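Local coordinates for D-3-phosphoglycerate dehydrogenase-related protein (Vibrio cholerae, PDB 4S1V) that is probably an NAD-dependent D-2-hydroxyacid dehydrogenase, related to the phosphoglycerate dehydrogenases that oxidise D-3-phosphoglycerate, at residues 116-120 with 258-262; 200-206 with 224-229. All blocks are in the same frame, centred on the assembly; numbering follows the deposited sequence.

Contact 1: 116-120 with 258-262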
# COMPACT_ATOMS: atom_id res chain seq x y z
N ALA C 116 4.95 16.20 -10.73
CA ALA C 116 4.19 15.18 -9.99
C ALA C 116 4.94 13.84 -9.91
O ALA C 116 5.01 13.22 -8.84
CB ALA C 116 2.82 14.97 -10.63
N ALA C 117 5.48 13.42 -11.04
CA ALA C 117 6.26 12.18 -11.12
C ALA C 117 7.50 12.27 -10.24
O ALA C 117 7.80 11.34 -9.49
CB ALA C 117 6.64 11.90 -12.57
N SER C 118 8.20 13.39 -10.33
CA SER C 118 9.43 13.60 -9.57
C SER C 118 9.18 13.51 -8.08
O SER C 118 10.01 12.97 -7.35
CB SER C 118 10.07 14.95 -9.91
OG SER C 118 10.54 14.96 -11.24
N ARG C 119 8.05 14.02 -7.63
CA ARG C 119 7.82 14.09 -6.19
C ARG C 119 6.84 13.05 -5.66
O ARG C 119 6.49 13.09 -4.48
CB ARG C 119 7.43 15.52 -5.78
CG ARG C 119 8.48 16.58 -6.10
CD ARG C 119 9.77 16.43 -5.27
NE ARG C 119 9.56 16.79 -3.87
CZ ARG C 119 9.80 17.98 -3.33
NH1 ARG C 119 10.30 18.97 -4.06
NH2 ARG C 119 9.57 18.17 -2.04
N HIS C 120 6.45 12.10 -6.52
CA HIS C 120 5.49 11.03 -6.19
C HIS C 120 4.20 11.57 -5.65
O HIS C 120 3.59 10.98 -4.75
CB HIS C 120 6.08 10.01 -5.22
CG HIS C 120 7.35 9.38 -5.72
ND1 HIS C 120 7.41 8.69 -6.87
CD2 HIS C 120 8.64 9.34 -5.18
CE1 HIS C 120 8.66 8.23 -7.06
NE2 HIS C 120 9.41 8.64 -6.02
N ARG C 258 13.64 3.17 -12.18
CA ARG C 258 13.37 4.13 -13.25
C ARG C 258 11.93 4.60 -13.18
O ARG C 258 11.07 3.93 -12.61
CB ARG C 258 13.62 3.48 -14.60
CG ARG C 258 15.09 3.33 -14.95
CD ARG C 258 15.25 2.73 -16.33
NE ARG C 258 14.61 3.56 -17.36
CZ ARG C 258 14.96 3.54 -18.64
NH1 ARG C 258 15.96 2.75 -19.04
NH2 ARG C 258 14.34 4.32 -19.52
N GLN C 259 11.67 5.75 -13.80
CA GLN C 259 10.33 6.31 -13.82
C GLN C 259 9.89 6.75 -15.22
O GLN C 259 10.71 6.96 -16.11
CB GLN C 259 10.26 7.50 -12.86
CG GLN C 259 10.09 7.10 -11.40
CD GLN C 259 9.98 8.30 -10.49
OE1 GLN C 259 10.74 8.42 -9.53
NE2 GLN C 259 9.04 9.20 -10.77
N ALA C 260 8.58 6.87 -15.40
CA ALA C 260 8.03 7.39 -16.63
C ALA C 260 6.78 8.20 -16.32
O ALA C 260 6.16 8.02 -15.27
CB ALA C 260 7.73 6.26 -17.61
N ALA C 261 6.43 9.11 -17.22
CA ALA C 261 5.19 9.85 -17.14
C ALA C 261 4.65 9.95 -18.57
O ALA C 261 5.37 10.37 -19.47
CB ALA C 261 5.43 11.23 -16.55
N VAL C 262 3.40 9.53 -18.77
CA VAL C 262 2.78 9.56 -20.09
C VAL C 262 1.39 10.20 -20.08
O VAL C 262 0.63 10.07 -19.11
CB VAL C 262 2.73 8.17 -20.77
CG1 VAL C 262 4.13 7.70 -21.13
CG2 VAL C 262 2.03 7.14 -19.88
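Q259, on strand 259-262 of the parallel Rossmann-type sheet, reaches across to the C-terminal turn of helix 104-119 and meets both A117 and H120. Its CG lies beside the backbone N and the chain is extended beyond it (chi2 -178°), which carries the terminal amide to the helix end. There NE2 and OE1 meet different residues. NE2 donates to the carbonyl O of A117 over 2.8 Å; the bond is somewhat bent, 149° at the hydrogen. The acceptor lies close to the plane of the Q259 amide, whereas NE2 stands well above the carbonyl plane of A117, off its lone pairs.

The other amide atom, OE1, comes within 3.2 Å of CE1 of H120, a close approach only. The imidazole and the amide cross at a slant, their planes 32° apart. H120 leaves the helix with positive phi in a Schellman motif and directly precedes helix 121-129, and from this turn its ring reaches the Q259 amide. The A117 carbonyl is used twice, since H120 N also makes a weak bond back to the O of A117, 3.3 Å long. The strand side chain thus adds a second donor to a carbonyl of the last helical turn.

From the same turn, its CB pointing away from the strand, R119 bonds through NH1 to A105 O and through NH2 to G290 O of the second subunit, so the same turn faces the sheet and the subunit interface. Closer to the sheet, L233 and L284 of the flanking strands also pack on A117, whose CB lies 4.2 Å from CB of A261.

Contact 2: 200-206 with 224-229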
# COMPACT_ATOMS: atom_id res chain seq x y z
N PHE C 200 20.19 9.98 -25.03
CA PHE C 200 19.61 9.02 -24.08
C PHE C 200 20.51 8.70 -22.90
O PHE C 200 20.02 8.45 -21.80
CB PHE C 200 19.13 7.75 -24.80
CG PHE C 200 17.80 7.91 -25.45
CD1 PHE C 200 17.69 8.51 -26.70
CD2 PHE C 200 16.64 7.48 -24.81
CE1 PHE C 200 16.45 8.68 -27.30
CE2 PHE C 200 15.39 7.64 -25.41
CZ PHE C 200 15.30 8.25 -26.66
N ALA C 201 21.82 8.72 -23.13
CA ALA C 201 22.78 8.43 -22.06
C ALA C 201 22.83 9.53 -20.99
O ALA C 201 22.96 9.23 -19.80
CB ALA C 201 24.17 8.19 -22.64
N LYS C 202 22.70 10.79 -21.41
CA LYS C 202 22.96 11.93 -20.53
C LYS C 202 21.72 12.58 -19.90
O LYS C 202 21.84 13.28 -18.89
CB LYS C 202 23.80 12.99 -21.26
CG LYS C 202 25.17 12.50 -21.69
CD LYS C 202 26.04 13.62 -22.24
CE LYS C 202 27.43 13.10 -22.58
NZ LYS C 202 28.45 14.18 -22.70
N ALA C 203 20.54 12.36 -20.46
CA ALA C 203 19.35 13.03 -19.95
C ALA C 203 18.91 12.41 -18.62
O ALA C 203 18.84 11.19 -18.51
CB ALA C 203 18.22 12.97 -20.96
N ASP C 204 18.66 13.25 -17.62
CA ASP C 204 18.05 12.78 -16.38
C ASP C 204 16.53 12.72 -16.53
O ASP C 204 15.89 11.77 -16.09
CB ASP C 204 18.42 13.69 -15.21
CG ASP C 204 19.89 13.63 -14.87
OD1 ASP C 204 20.36 12.52 -14.57
OD2 ASP C 204 20.58 14.67 -14.92
N VAL C 205 15.98 13.77 -17.13
CA VAL C 205 14.57 13.82 -17.50
C VAL C 205 14.55 13.99 -19.01
O VAL C 205 15.15 14.92 -19.55
CB VAL C 205 13.85 14.98 -16.80
CG1 VAL C 205 12.40 15.08 -17.27
CG2 VAL C 205 13.91 14.82 -15.28
N LEU C 206 13.87 13.07 -19.69
CA LEU C 206 13.83 13.08 -21.15
C LEU C 206 12.38 13.21 -21.64
O LEU C 206 11.55 12.34 -21.35
CB LEU C 206 14.47 11.80 -21.68
CG LEU C 206 14.83 11.70 -23.16
CD1 LEU C 206 15.93 10.64 -23.33
CD2 LEU C 206 13.63 11.33 -24.01
N ASP C 224 17.13 2.35 -27.12
CA ASP C 224 17.24 3.73 -26.66
C ASP C 224 16.82 3.88 -25.20
O ASP C 224 17.52 4.51 -24.41
CB ASP C 224 16.40 4.68 -27.53
CG ASP C 224 16.87 4.74 -28.98
OD1 ASP C 224 18.08 4.53 -29.25
OD2 ASP C 224 16.01 5.01 -29.85
N LEU C 225 15.67 3.30 -24.84
CA LEU C 225 15.21 3.33 -23.44
C LEU C 225 16.22 2.66 -22.51
O LEU C 225 16.49 3.16 -21.41
CB LEU C 225 13.84 2.68 -23.29
CG LEU C 225 12.67 3.28 -24.08
CD1 LEU C 225 11.41 2.47 -23.82
CD2 LEU C 225 12.44 4.75 -23.74
N LEU C 226 16.78 1.53 -22.94
CA LEU C 226 17.71 0.75 -22.11
C LEU C 226 19.04 1.45 -21.87
O LEU C 226 19.74 1.16 -20.90
CB LEU C 226 17.94 -0.65 -22.70
CG LEU C 226 16.74 -1.61 -22.62
CD1 LEU C 226 16.90 -2.74 -23.63
CD2 LEU C 226 16.57 -2.14 -21.21
N ALA C 227 19.38 2.39 -22.75
CA ALA C 227 20.60 3.18 -22.63
C ALA C 227 20.45 4.36 -21.67
O ALA C 227 21.38 5.13 -21.49
CB ALA C 227 21.05 3.67 -24.01
N MET C 228 19.27 4.49 -21.05
CA MET C 228 19.01 5.61 -20.15
C MET C 228 19.56 5.35 -18.75
O MET C 228 19.81 4.20 -18.38
CB MET C 228 17.51 5.94 -20.09
CG MET C 228 16.97 6.64 -21.34
SD MET C 228 15.20 6.95 -21.37
CE MET C 228 15.07 8.28 -20.17
N LYS C 229 19.76 6.41 -17.97
CA LYS C 229 20.18 6.29 -16.57
C LYS C 229 19.19 5.46 -15.74
O LYS C 229 17.98 5.50 -15.98
CB LYS C 229 20.36 7.68 -15.95
CG LYS C 229 21.57 8.44 -16.45
CD LYS C 229 21.61 9.82 -15.81
CE LYS C 229 22.80 10.63 -16.30
NZ LYS C 229 22.74 12.03 -15.79
O HOH W 1 18.92 8.87 -19.30
O HOH W 2 23.93 14.00 -17.25
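The end of helix 196-202 runs past the turn that follows helix 222-226, closest at A201 and M228 with CA atoms 5.1 Å apart, and F200 O receives a CA-H...O contact from M228 CA at 3.4 Å. The contact packs helix 196-202 and the start of strand 205-208 against the end of helix 222-226 and the turn after it, within the Rossmann-type domain; strand 205-208 and helix 222-226 are parts of one beta-alpha-beta unit that continues to strand 233-236.

F200 is the central side chain. D224 CB sits over one ring face in a CH-pi contact, 3.7 Å from the centroid and only 8° off the ring normal, while L206 CD1 approaches the opposite face toward the rim. M228 comes in at the ring edge: its CG is 3.6 Å from F200 CD2, and SD makes a Met-aromatic contact beside the ring. A bend at chi3 (73°) then turns M228 CE toward L206, 3.9 Å from its CB. The carboxylate of D224 points elsewhere, to a salt bridge with K196.

K229 stretches out fully along the A201-A203 backbone. Its NZ forms a salt bridge with D204 OD1 at 2.7 Å, approaching from above the carboxylate plane (40° out of it), while OD2 accepts from T149 N. One water accepts from K229 N and donates to F200 O and A203 O; a second accepts from K229 NZ and donates to K202 O, its oxygen 2.8 Å from that carbonyl O.

How the contacts relate
Followed from the N terminus, the chain first passes 116-120, at the end of helix 104-119, which finds its partner only 138 residues later at strand 259-262. Within that long loop lies contact 2, a short closure in which 200-206, running from helix 196-202 into strand 205-208, is met 18 residues on by 224-229, the end of helix 222-226 and the turn after it; the two are nested and do not cross. Both reach the same seven-stranded parallel sheet, contact 1 at strand 259-262 and contact 2 at strand 205-208, with strand 233-236 between. Their centres are about 14 Å apart. R258 joins them directly: its guanidinium packs on M228 and probably hydrogen-bonds through NH1 to L225 O.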